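Local coordinates for tail spike protein gp49 (Pseudomonas phage LKA1, PDB 4RU4) that acts as a lyase on the O-specific polysaccharide of Pseudomonas, consistent with a role in degrading the host envelope during virus entry, at residues Y540-T545 with A597-V602; Y483-N488 with P509-V514; V469-I474 with L498-G503; V534-I539 with S571-G576. All coordinates share one frame; numbering follows the deposited sequence. Where two conformers were deposited one is given.

Overall arrangement
All four contacts lie where the parallel beta-helix gives way to the C-terminal Ig-like domain. Interactions 2 and 3 are parallel ladders, in different walls of the beta-helix, and meet through leucine side chains in its interior; interactions 1 and 4 are antiparallel and belong to the terminal domain. Interactions 1 and 2 are mainly buried, each contain a salt bridge, and lie on paired neighbouring strands 590-600 and 510-522, centres about 8 Å apart. Interactions 3 and 4 are partly buried, with no salt bridge across their segments; backbone bonds carry the polar part, beside an amide-carboxylate pair and a ring over glycine respectively. No other chain touches interaction 3; 1, 2 and 4 reach a neighbouring subunit.

Interaction 1 of 4, residues Y540-T545 with A597-V602; sequences YPKAPT and AGIYEV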
loop_
_atom_site.group_PDB
_atom_site.type_symbol
_atom_site.label_atom_id
_atom_site.label_comp_id
_atom_site.label_asym_id
_atom_site.label_seq_id
_atom_site.Cartn_x
_atom_site.Cartn_y
_atom_site.Cartn_z
ATOM N N TYR B 540 -20.617 3.042 28.352
ATOM C CA TYR B 540 -19.347 2.385 28.670
ATOM C C TYR B 540 -19.558 0.949 29.185
ATOM O O TYR B 540 -20.658 0.600 29.617
ATOM C CB TYR B 540 -18.569 3.215 29.715
ATOM C CG TYR B 540 -18.070 4.541 29.187
ATOM C CD1 TYR B 540 -16.848 4.624 28.509
ATOM C CD2 TYR B 540 -18.823 5.716 29.361
ATOM C CE1 TYR B 540 -16.386 5.830 28.009
ATOM C CE2 TYR B 540 -18.380 6.943 28.854
ATOM C CZ TYR B 540 -17.137 6.994 28.193
ATOM O OH TYR B 540 -16.673 8.198 27.694
ATOM N N PRO B 541 -18.506 0.101 29.126
ATOM C CA PRO B 541 -18.658 -1.263 29.660
ATOM C C PRO B 541 -18.825 -1.306 31.171
ATOM O O PRO B 541 -19.343 -2.290 31.683
ATOM C CB PRO B 541 -17.350 -1.973 29.260
ATOM C CG PRO B 541 -16.681 -1.076 28.243
ATOM C CD PRO B 541 -17.192 0.325 28.500
ATOM N N LYS B 542 -18.394 -0.260 31.873
ATOM C CA LYS B 542 -18.541 -0.170 33.328
ATOM C C LYS B 542 -18.459 1.318 33.664
ATOM O O LYS B 542 -18.217 2.116 32.768
ATOM C CB LYS B 542 -17.411 -0.935 34.032
ATOM C CG LYS B 542 -15.999 -0.461 33.632
ATOM C CD LYS B 542 -14.939 -1.458 34.124
ATOM C CE LYS B 542 -13.541 -0.904 33.939
ATOM N NZ LYS B 542 -12.520 -1.816 34.559
ATOM N N ALA B 543 -18.669 1.699 34.925
ATOM C CA ALA B 543 -18.597 3.121 35.290
ATOM C C ALA B 543 -17.247 3.689 34.878
ATOM O O ALA B 543 -16.201 3.128 35.176
ATOM C CB ALA B 543 -18.810 3.316 36.756
ATOM N N PRO B 544 -17.274 4.778 34.119
ATOM C CA PRO B 544 -16.014 5.338 33.648
ATOM C C PRO B 544 -15.342 6.198 34.721
ATOM O O PRO B 544 -15.941 6.487 35.773
ATOM C CB PRO B 544 -16.459 6.209 32.473
ATOM C CG PRO B 544 -17.882 6.649 32.870
ATOM C CD PRO B 544 -18.454 5.416 33.500
ATOM N N THR B 545 -14.088 6.555 34.468
ATOM C CA THR B 545 -13.364 7.498 35.312
ATOM C C THR B 545 -13.832 8.895 34.963
ATOM O O THR B 545 -13.695 9.321 33.830
ATOM C CB THR B 545 -11.853 7.338 35.074
ATOM O OG1 THR B 545 -11.505 5.963 35.330
ATOM C CG2 THR B 545 -11.011 8.232 35.999
ATOM N N ALA B 597 -15.489 11.927 30.944
ATOM C CA ALA B 597 -15.564 10.522 31.327
ATOM C C ALA B 597 -14.730 9.728 30.325
ATOM O O ALA B 597 -14.726 10.049 29.125
ATOM C CB ALA B 597 -17.054 10.037 31.288
ATOM N N GLY B 598 -14.045 8.684 30.791
ATOM C CA GLY B 598 -13.305 7.823 29.888
ATOM C C GLY B 598 -12.768 6.636 30.665
ATOM O O GLY B 598 -12.958 6.576 31.883
ATOM N N ILE B 599 -12.160 5.667 29.972
ATOM C CA ILE B 599 -11.532 4.569 30.677
ATOM C C ILE B 599 -10.083 4.463 30.198
ATOM O O ILE B 599 -9.825 4.467 28.998
ATOM C CB ILE B 599 -12.333 3.249 30.557
ATOM C CG1 ILE B 599 -13.770 3.421 31.122
ATOM C CG2 ILE B 599 -11.619 2.135 31.330
ATOM C CD1 ILE B 599 -14.747 2.188 30.865
ATOM N N TYR B 600 -9.136 4.364 31.132
ATOM C CA TYR B 600 -7.738 4.581 30.790
ATOM C C TYR B 600 -6.860 3.590 31.530
ATOM O O TYR B 600 -6.025 3.997 32.324
ATOM C CB TYR B 600 -7.298 6.003 31.193
ATOM C CG TYR B 600 -8.316 7.114 30.945
ATOM C CD1 TYR B 600 -8.500 7.658 29.684
ATOM C CD2 TYR B 600 -9.049 7.652 32.001
ATOM C CE1 TYR B 600 -9.413 8.693 29.475
ATOM C CE2 TYR B 600 -9.965 8.670 31.804
ATOM C CZ TYR B 600 -10.144 9.196 30.549
ATOM O OH TYR B 600 -11.064 10.227 30.384
ATOM N N GLU B 601 -7.028 2.300 31.246
ATOM C CA GLU B 601 -6.345 1.261 32.012
ATOM C C GLU B 601 -5.122 0.656 31.302
ATOM O O GLU B 601 -4.409 -0.160 31.878
ATOM C CB GLU B 601 -7.343 0.159 32.364
ATOM C CG GLU B 601 -8.487 0.645 33.270
ATOM C CD GLU B 601 -9.555 -0.403 33.455
ATOM O OE1 GLU B 601 -9.517 -1.412 32.717
ATOM O OE2 GLU B 601 -10.439 -0.210 34.323
ATOM N N VAL B 602 -4.884 1.025 30.048
ATOM C CA VAL B 602 -3.796 0.405 29.306
ATOM C C VAL B 602 -3.289 1.384 28.246
ATOM O O VAL B 602 -3.969 2.376 27.917
ATOM C CB VAL B 602 -4.225 -0.959 28.724
ATOM C CG1 VAL B 602 -5.290 -0.800 27.642
ATOM C CG2 VAL B 602 -3.017 -1.763 28.194
ATOM O OXT VAL B 602 -2.184 1.214 27.732
HETATM O O HOH W 1 -9.738 4.438 33.973
HETATM O O HOH W 2 -12.078 11.303 32.614
#
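K542 and E601 reach toward each other tip to tip and form a salt bridge, NZ lying 2.6 Å from OE2 on the syn side of that oxygen. CG of K542 sits between its backbone N and carbonyl carbon (chi1 57°), where it touches CD1 of I599; the extended chain beyond carries the ammonium to the carboxylate. The same I599 CD1 centres an apolar cluster, 4.0 Å from CD1 of Y540 and 3.9 Å from CD of P541. P544 stands over the Y540 ring, its CB 3.9 Å above the plane at the centre, and its CG rests 3.8 Å from CB of A597.

Alongside, T545 and G598 make an antiparallel hydrogen-bonded pair: T545 N to G598 O is 2.8 Å and G598 N to T545 O is 3.1 Å, both bent (143° and 146° at the hydrogen). The Y600 ring folds back on its own strand, with G598 C 3.6 Å above its plane and offset toward the rim; a beta carbon on G598 would collide with Y600 OH. One water links T545 OG1 to Y600 N; a second donates to T545 O and accepts from Y600 OH in the plane of the ring.

Further out, Y540 OH bonds to P513 O, E601 OE1 accepts from M510 N, and P544 O is bonded by R518 of the second subunit. Backbone bonds pair strand 590-600 antiparallel with 545-551 (T545 with G598) and with 510-522 (A597 with L515, I599 with M512, E601 with M510), in the beta-sheet of the Ig-like domain at the C-terminal end of the beta-helix.

Interaction 2 of 4, residues Y483-N488 with P509-V514; sequences YLIVEN and PMRMPV
CD1 of I485 lies over one face of the R511 guanidinium, 3.4 Å above its plane and offset toward the rim, while E487 takes the edge. There R511 NH1 donates to E487 OE1 across 2.8 Å in a salt bridge. The setting is the parallel pairing of successive coils at the C-terminal end of the beta-helix, as in pectin lyase-like folds. The two flat groups are turned 30° apart, and NH1 approaches OE1 from 35° above the carboxylate plane. A bend at chi3 (-49°) turns NE out of the line of the R511 chain. Outside the pair, E487 OE2 bonds to S457 OG, and R511 NH2 reaches both the V602 carboxylate and L489 O of the second subunit.

L484 N to P509 O, R511 N to L484 O and V486 N to R511 O, each 3.0 Å, form the ladder of strands 484-487 and 510-514. On the face away from R511, L484 CG lies 4.2 Å from M510 CG. M512 bends at chi2 and chi3, and its CE sits 3.9 Å from CG2 of V486. At P513, which has no N-H to offer, V486 O meets ring carbon CD at 3.4 Å.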
loop_
_atom_site.group_PDB
_atom_site.type_symbol
_atom_site.label_atom_id
_atom_site.label_comp_id
_atom_site.label_asym_id
_atom_site.label_seq_id
_atom_site.Cartn_x
_atom_site.Cartn_y
_atom_site.Cartn_z
ATOM N N TYR B 483 -5.286 -6.507 26.475
ATOM C CA TYR B 483 -5.886 -5.195 26.209
ATOM C C TYR B 483 -7.189 -5.297 25.456
ATOM O O TYR B 483 -7.424 -6.240 24.687
ATOM C CB TYR B 483 -4.943 -4.271 25.407
ATOM C CG TYR B 483 -4.469 -4.820 24.061
ATOM C CD1 TYR B 483 -5.202 -4.593 22.891
ATOM C CD2 TYR B 483 -3.277 -5.541 23.963
ATOM C CE1 TYR B 483 -4.753 -5.071 21.658
ATOM C CE2 TYR B 483 -2.828 -6.033 22.750
ATOM C CZ TYR B 483 -3.565 -5.781 21.599
ATOM O OH TYR B 483 -3.112 -6.249 20.396
ATOM N N LEU B 484 -8.013 -4.288 25.681
ATOM C CA LEU B 484 -9.277 -4.146 24.990
ATOM C C LEU B 484 -9.431 -2.642 24.725
ATOM O O LEU B 484 -9.692 -1.861 25.634
ATOM C CB LEU B 484 -10.374 -4.706 25.896
ATOM C CG LEU B 484 -11.846 -4.561 25.578
ATOM C CD1 LEU B 484 -12.032 -4.670 24.093
ATOM C CD2 LEU B 484 -12.577 -5.716 26.314
ATOM N N ILE B 485 -9.242 -2.240 23.474
ATOM C CA ILE B 485 -9.059 -0.819 23.150
ATOM C C ILE B 485 -10.036 -0.400 22.059
ATOM O O ILE B 485 -10.123 -1.054 21.014
ATOM C CB ILE B 485 -7.598 -0.565 22.683
ATOM C CG1 ILE B 485 -6.661 -0.702 23.876
ATOM C CG2 ILE B 485 -7.451 0.831 22.026
ATOM C CD1 ILE B 485 -5.162 -0.820 23.497
ATOM N N VAL B 486 -10.807 0.647 22.340
ATOM C CA VAL B 486 -11.626 1.348 21.343
ATOM C C VAL B 486 -11.221 2.823 21.357
ATOM O O VAL B 486 -11.282 3.451 22.388
ATOM C CB VAL B 486 -13.145 1.225 21.675
ATOM C CG1 VAL B 486 -13.986 2.034 20.689
ATOM C CG2 VAL B 486 -13.570 -0.227 21.635
ATOM N N GLU B 487 -10.815 3.386 20.213
ATOM C CA GLU B 487 -10.234 4.715 20.216
ATOM C C GLU B 487 -10.303 5.380 18.849
ATOM O O GLU B 487 -10.243 4.711 17.812
ATOM C CB GLU B 487 -8.753 4.664 20.645
ATOM C CG GLU B 487 -7.878 3.793 19.697
ATOM C CD GLU B 487 -6.422 3.669 20.142
ATOM O OE1 GLU B 487 -6.100 4.097 21.284
ATOM O OE2 GLU B 487 -5.591 3.152 19.344
ATOM N N ASN B 488 -10.402 6.704 18.878
ATOM C CA ASN B 488 -10.244 7.536 17.686
ATOM C C ASN B 488 -11.192 7.122 16.569
ATOM O O ASN B 488 -10.800 7.055 15.419
ATOM C CB ASN B 488 -8.789 7.531 17.196
ATOM C CG ASN B 488 -7.802 7.906 18.303
ATOM O OD1 ASN B 488 -8.056 8.809 19.078
ATOM N ND2 ASN B 488 -6.694 7.190 18.384
ATOM N N PRO B 509 -7.858 -5.081 30.825
ATOM C CA PRO B 509 -7.466 -3.663 30.875
ATOM C C PRO B 509 -8.064 -2.950 29.656
ATOM O O PRO B 509 -7.758 -3.343 28.530
ATOM C CB PRO B 509 -5.949 -3.711 30.743
ATOM C CG PRO B 509 -5.562 -5.130 31.126
ATOM C CD PRO B 509 -6.698 -5.953 30.600
ATOM N N MET B 510 -8.888 -1.928 29.885
ATOM C CA MET B 510 -9.624 -1.269 28.820
ATOM C C MET B 510 -9.151 0.140 28.578
ATOM O O MET B 510 -8.783 0.830 29.522
ATOM C CB MET B 510 -11.104 -1.149 29.194
ATOM C CG MET B 510 -11.845 -2.446 29.182
ATOM S SD MET B 510 -13.529 -2.110 29.723
ATOM C CE MET B 510 -14.163 -3.785 29.672
ATOM N N ARG B 511 -9.194 0.557 27.312
ATOM C CA ARG B 511 -9.148 1.966 26.940
ATOM C C ARG B 511 -10.421 2.295 26.151
ATOM O O ARG B 511 -10.727 1.612 25.171
ATOM C CB ARG B 511 -7.884 2.270 26.111
ATOM C CG ARG B 511 -7.690 3.730 25.791
ATOM C CD ARG B 511 -6.505 3.955 24.849
ATOM N NE ARG B 511 -5.321 3.276 25.298
ATOM C CZ ARG B 511 -4.411 2.713 24.502
ATOM N NH1 ARG B 511 -4.474 2.780 23.169
ATOM N NH2 ARG B 511 -3.392 2.112 25.071
ATOM N N MET B 512 -11.194 3.288 26.616
ATOM C CA MET B 512 -12.472 3.666 25.992
ATOM C C MET B 512 -12.487 5.182 25.808
ATOM O O MET B 512 -11.865 5.908 26.599
ATOM C CB MET B 512 -13.680 3.223 26.845
ATOM C CG MET B 512 -13.795 1.703 27.012
ATOM S SD MET B 512 -14.390 0.937 25.496
ATOM C CE MET B 512 -13.477 -0.605 25.492
ATOM N N PRO B 513 -13.171 5.662 24.760
ATOM C CA PRO B 513 -13.053 7.067 24.338
ATOM C C PRO B 513 -13.564 8.034 25.400
ATOM O O PRO B 513 -14.398 7.653 26.229
ATOM C CB PRO B 513 -13.968 7.152 23.103
ATOM C CG PRO B 513 -14.151 5.717 22.628
ATOM C CD PRO B 513 -14.042 4.870 23.864
ATOM N N VAL B 514 -13.091 9.275 25.331
ATOM C CA VAL B 514 -13.487 10.338 26.251
ATOM C C VAL B 514 -14.751 11.045 25.755
ATOM O O VAL B 514 -14.880 11.346 24.569
ATOM C CB VAL B 514 -12.343 11.386 26.398
ATOM C CG1 VAL B 514 -12.703 12.471 27.418
ATOM C CG2 VAL B 514 -11.051 10.675 26.790
HETATM O O HOH W 3 -3.797 1.345 20.305
#

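Interaction 3 of 4, residues V469-I474 with L498-G503; sequences VLQLDI and LASAAG
Q471 lies beside S500, on the same face of two parallel strands. From CB, directed to that face, CG goes anti to the backbone N (chi1 169°), and a bend at chi2 (80°) brings CD back to 4.1 Å from S500 CB. OE1 lies 3.8 Å from S500 CB and is bonded by K468 NZ. NE2 turns the other way, to D473 in its own strand, at 2.9 Å from OD1 and 3.1 Å from OD2. Both oxygens use their syn lone pairs and lie near the amide plane, which fixes the amide's rotation; OD2 also forms a salt bridge with R442.

The backbones run with a 4° angle between the strands and alternate their bonds: L470 N to L498 O, S500 N to L470 O, L472 N to S500 O (2.8 Å) and A502 N to L472 O. On the other face L470 CB meets A499 CB at 4.0 Å.

In-register parallel pairing, with apolar L470, L472, A499 and A501 on one face and both leucines packed on L484, is consistent with a beta-helix wall; these are the last two strands of this six-stranded wall, 497-501 being its edge strand within the chain.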
loop_
_atom_site.group_PDB
_atom_site.type_symbol
_atom_site.label_atom_id
_atom_site.label_comp_id
_atom_site.label_asym_id
_atom_site.label_seq_id
_atom_site.Cartn_x
_atom_site.Cartn_y
_atom_site.Cartn_z
ATOM N N VAL B 469 -20.204 -1.071 19.189
ATOM C CA VAL B 469 -18.938 -1.230 18.474
ATOM C C VAL B 469 -18.501 -2.680 18.653
ATOM O O VAL B 469 -18.427 -3.418 17.676
ATOM C CB VAL B 469 -17.841 -0.234 18.953
ATOM C CG1 VAL B 469 -16.530 -0.416 18.162
ATOM C CG2 VAL B 469 -18.341 1.212 18.834
ATOM N N LEU B 470 -18.257 -3.099 19.902
ATOM C CA LEU B 470 -17.811 -4.467 20.170
ATOM C C LEU B 470 -18.860 -5.271 20.916
ATOM O O LEU B 470 -19.557 -4.746 21.804
ATOM C CB LEU B 470 -16.527 -4.476 21.005
ATOM C CG LEU B 470 -15.370 -3.616 20.499
ATOM C CD1 LEU B 470 -14.182 -3.791 21.429
ATOM C CD2 LEU B 470 -15.005 -3.964 19.036
ATOM N N GLN B 471 -18.931 -6.556 20.572
ATOM C CA GLN B 471 -19.779 -7.523 21.248
ATOM C C GLN B 471 -18.852 -8.705 21.558
ATOM O O GLN B 471 -18.424 -9.420 20.647
ATOM C CB GLN B 471 -20.916 -7.945 20.325
ATOM C CG GLN B 471 -21.699 -9.144 20.815
ATOM C CD GLN B 471 -22.709 -8.762 21.868
ATOM O OE1 GLN B 471 -23.304 -7.683 21.814
ATOM N NE2 GLN B 471 -22.892 -9.633 22.850
ATOM N N LEU B 472 -18.489 -8.861 22.830
ATOM C CA LEU B 472 -17.473 -9.844 23.241
ATOM C C LEU B 472 -18.098 -10.870 24.184
ATOM O O LEU B 472 -18.420 -10.550 25.334
ATOM C CB LEU B 472 -16.274 -9.145 23.915
ATOM C CG LEU B 472 -15.668 -7.992 23.078
ATOM C CD1 LEU B 472 -14.614 -7.210 23.851
ATOM C CD2 LEU B 472 -15.084 -8.494 21.736
ATOM N N ASP B 473 -18.244 -12.100 23.703
ATOM C CA ASP B 473 -19.066 -13.103 24.377
ATOM C C ASP B 473 -18.257 -14.330 24.709
ATOM O O ASP B 473 -17.205 -14.591 24.105
ATOM C CB ASP B 473 -20.174 -13.586 23.442
ATOM C CG ASP B 473 -21.198 -12.541 23.196
ATOM O OD1 ASP B 473 -21.611 -11.900 24.181
ATOM O OD2 ASP B 473 -21.570 -12.346 22.028
ATOM N N ILE B 474 -18.778 -15.102 25.657
ATOM C CA ILE B 474 -18.180 -16.376 26.004
ATOM C C ILE B 474 -19.251 -17.464 26.099
ATOM O O ILE B 474 -20.117 -17.427 26.972
ATOM C CB ILE B 474 -17.429 -16.286 27.332
ATOM C CG1 ILE B 474 -16.380 -15.155 27.253
ATOM C CG2 ILE B 474 -16.814 -17.667 27.659
ATOM C CD1 ILE B 474 -15.573 -14.946 28.514
ATOM N N LEU B 498 -20.325 1.006 23.622
ATOM C CA LEU B 498 -18.957 0.843 23.143
ATOM C C LEU B 498 -18.533 -0.619 23.118
ATOM O O LEU B 498 -17.950 -1.095 22.141
ATOM C CB LEU B 498 -17.983 1.657 24.019
ATOM C CG LEU B 498 -18.124 3.162 23.873
ATOM C CD1 LEU B 498 -17.510 3.853 25.069
ATOM C CD2 LEU B 498 -17.450 3.579 22.563
ATOM N N ALA B 499 -18.791 -1.335 24.199
ATOM C CA ALA B 499 -18.386 -2.717 24.240
ATOM C C ALA B 499 -19.224 -3.521 25.215
ATOM O O ALA B 499 -19.197 -3.275 26.415
ATOM C CB ALA B 499 -16.890 -2.812 24.607
ATOM N N SER B 500 -20.010 -4.454 24.696
ATOM C CA SER B 500 -20.588 -5.469 25.551
ATOM C C SER B 500 -19.478 -6.471 25.787
ATOM O O SER B 500 -18.875 -6.972 24.840
ATOM C CB SER B 500 -21.793 -6.137 24.881
ATOM O OG SER B 500 -22.885 -5.242 24.866
ATOM N N ALA B 501 -19.181 -6.736 27.052
ATOM C CA ALA B 501 -18.056 -7.611 27.381
ATOM C C ALA B 501 -18.428 -8.578 28.489
ATOM O O ALA B 501 -18.816 -8.142 29.582
ATOM C CB ALA B 501 -16.840 -6.795 27.808
ATOM N N ALA B 502 -18.288 -9.873 28.219
ATOM C CA ALA B 502 -18.639 -10.888 29.209
ATOM C C ALA B 502 -17.390 -11.533 29.825
ATOM O O ALA B 502 -16.333 -11.612 29.186
ATOM C CB ALA B 502 -19.542 -11.933 28.596
ATOM N N GLY B 503 -17.519 -11.997 31.065
ATOM C CA GLY B 503 -16.450 -12.752 31.708
ATOM C C GLY B 503 -15.097 -12.058 31.704
ATOM O O GLY B 503 -14.986 -10.893 32.107
#

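Interaction 4 of 4, residues V534-I539 with S571-G576; sequences VTFRYI and SGATLG
V534 opens the contact with A573 as an antiparallel hydrogen-bonded pair: V534 N donates to A573 O at 2.8 Å, and A573 N returns a bond to V534 O at 3.1 Å. Across the strands V534 CG2 touches CD1 of L575 at 3.7 Å. T535 follows as the non-hydrogen-bonded partner of G572, their CA atoms only 4.3 Å apart; a beta carbon on G572 would clash, 2.4 Å from V534 O.

F536 lies just past the end of the strand, yet its N still bonds to S571 O (2.9 Å). A chi1 of -56° sets CG anti to the carbonyl carbon, and the ring beyond it lies over G572. G572 CA lies 3.5 Å from the ring centroid and 13° off the normal, a CH-pi contact over the face, and CZ reaches CB of A573 at 4.2 Å. A water donates to both F536 O and S571 O where the ladder stops. I539 CG1 returns near S571 CB.

Strand 572-578 runs between 529-535 and 562-568 in a three-stranded antiparallel sheet. F536 and L575 turn from it onto strands 510-522 and 590-600, while the chain at I539 bonds back to L498, at the end of the beta-helix.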
loop_
_atom_site.group_PDB
_atom_site.type_symbol
_atom_site.label_atom_id
_atom_site.label_comp_id
_atom_site.label_asym_id
_atom_site.label_seq_id
_atom_site.Cartn_x
_atom_site.Cartn_y
_atom_site.Cartn_z
ATOM N N VAL B 534 -26.487 13.993 33.479
ATOM C CA VAL B 534 -25.843 13.829 32.183
ATOM C C VAL B 534 -26.092 12.391 31.741
ATOM O O VAL B 534 -25.989 11.481 32.550
ATOM C CB VAL B 534 -24.326 14.089 32.332
ATOM C CG1 VAL B 534 -23.540 13.448 31.227
ATOM C CG2 VAL B 534 -24.065 15.607 32.399
ATOM N N THR B 535 -26.462 12.185 30.478
ATOM C CA THR B 535 -26.511 10.841 29.913
ATOM C C THR B 535 -25.424 10.798 28.843
ATOM O O THR B 535 -25.448 11.604 27.928
ATOM C CB THR B 535 -27.883 10.557 29.253
ATOM O OG1 THR B 535 -28.929 10.681 30.219
ATOM C CG2 THR B 535 -27.923 9.158 28.641
ATOM N N PHE B 536 -24.478 9.869 28.957
ATOM C CA PHE B 536 -23.349 9.827 28.028
ATOM C C PHE B 536 -23.811 9.501 26.606
ATOM O O PHE B 536 -24.719 8.671 26.404
ATOM C CB PHE B 536 -22.338 8.762 28.446
ATOM C CG PHE B 536 -21.818 8.906 29.864
ATOM C CD1 PHE B 536 -21.572 10.159 30.423
ATOM C CD2 PHE B 536 -21.583 7.772 30.639
ATOM C CE1 PHE B 536 -21.076 10.271 31.731
ATOM C CE2 PHE B 536 -21.106 7.880 31.934
ATOM C CZ PHE B 536 -20.853 9.131 32.486
ATOM N N ARG B 537 -23.148 10.121 25.629
ATOM C CA ARG B 537 -23.423 9.846 24.228
ATOM C C ARG B 537 -23.237 8.364 23.919
ATOM O O ARG B 537 -23.975 7.812 23.112
ATOM C CB ARG B 537 -22.502 10.665 23.339
ATOM C CG ARG B 537 -22.778 10.513 21.824
ATOM C CD ARG B 537 -21.685 11.270 21.001
ATOM N NE ARG B 537 -21.856 11.031 19.561
ATOM C CZ ARG B 537 -22.694 11.727 18.801
ATOM N NH1 ARG B 537 -23.413 12.716 19.334
ATOM N NH2 ARG B 537 -22.809 11.444 17.516
ATOM N N TYR B 538 -22.221 7.743 24.535
ATOM C CA TYR B 538 -21.981 6.307 24.409
ATOM C C TYR B 538 -22.090 5.630 25.778
ATOM O O TYR B 538 -21.719 6.204 26.794
ATOM C CB TYR B 538 -20.575 6.028 23.834
ATOM C CG TYR B 538 -20.259 6.878 22.619
ATOM C CD1 TYR B 538 -21.217 7.081 21.626
ATOM C CD2 TYR B 538 -19.029 7.499 22.478
ATOM C CE1 TYR B 538 -20.948 7.888 20.521
ATOM C CE2 TYR B 538 -18.743 8.314 21.359
ATOM C CZ TYR B 538 -19.713 8.498 20.400
ATOM O OH TYR B 538 -19.459 9.291 19.308
ATOM N N ILE B 539 -22.554 4.387 25.791
ATOM C CA ILE B 539 -22.585 3.618 27.018
ATOM C C ILE B 539 -21.257 2.859 27.199
ATOM O O ILE B 539 -20.830 2.118 26.311
ATOM C CB ILE B 539 -23.762 2.619 26.996
ATOM C CG1 ILE B 539 -25.091 3.375 26.867
ATOM C CG2 ILE B 539 -23.734 1.736 28.246
ATOM C CD1 ILE B 539 -26.214 2.533 26.338
ATOM N N SER B 571 -23.769 4.518 32.099
ATOM C CA SER B 571 -24.513 5.265 31.097
ATOM C C SER B 571 -24.620 6.757 31.369
ATOM O O SER B 571 -25.066 7.512 30.503
ATOM C CB SER B 571 -25.921 4.680 30.954
ATOM O OG SER B 571 -26.607 4.787 32.180
ATOM N N GLY B 572 -24.275 7.187 32.576
ATOM C CA GLY B 572 -24.359 8.610 32.877
ATOM C C GLY B 572 -23.870 8.968 34.263
ATOM O O GLY B 572 -23.261 8.139 34.955
ATOM N N ALA B 573 -24.119 10.213 34.658
ATOM C CA ALA B 573 -23.693 10.710 35.963
ATOM C C ALA B 573 -24.584 11.876 36.374
ATOM O O ALA B 573 -25.137 12.584 35.518
ATOM C CB ALA B 573 -22.235 11.170 35.917
ATOM N N THR B 574 -24.721 12.079 37.676
ATOM C CA THR B 574 -25.378 13.282 38.170
ATOM C C THR B 574 -24.345 14.278 38.679
ATOM O O THR B 574 -23.732 14.085 39.732
ATOM C CB THR B 574 -26.413 12.962 39.235
ATOM O OG1 THR B 574 -27.434 12.168 38.640
ATOM C CG2 THR B 574 -27.045 14.248 39.765
ATOM N N LEU B 575 -24.124 15.333 37.900
ATOM C CA LEU B 575 -23.122 16.320 38.245
ATOM C C LEU B 575 -23.654 17.089 39.443
ATOM O O LEU B 575 -24.868 17.285 39.569
ATOM C CB LEU B 575 -22.918 17.274 37.072
ATOM C CG LEU B 575 -22.524 16.647 35.736
ATOM C CD1 LEU B 575 -22.234 17.773 34.714
ATOM C CD2 LEU B 575 -21.318 15.726 35.897
ATOM N N GLY B 576 -22.762 17.523 40.324
ATOM C CA GLY B 576 -23.192 18.258 41.496
ATOM C C GLY B 576 -22.237 19.343 41.931
ATOM O O GLY B 576 -21.030 19.208 41.762
HETATM O O HOH W 4 -25.475 6.554 28.014
#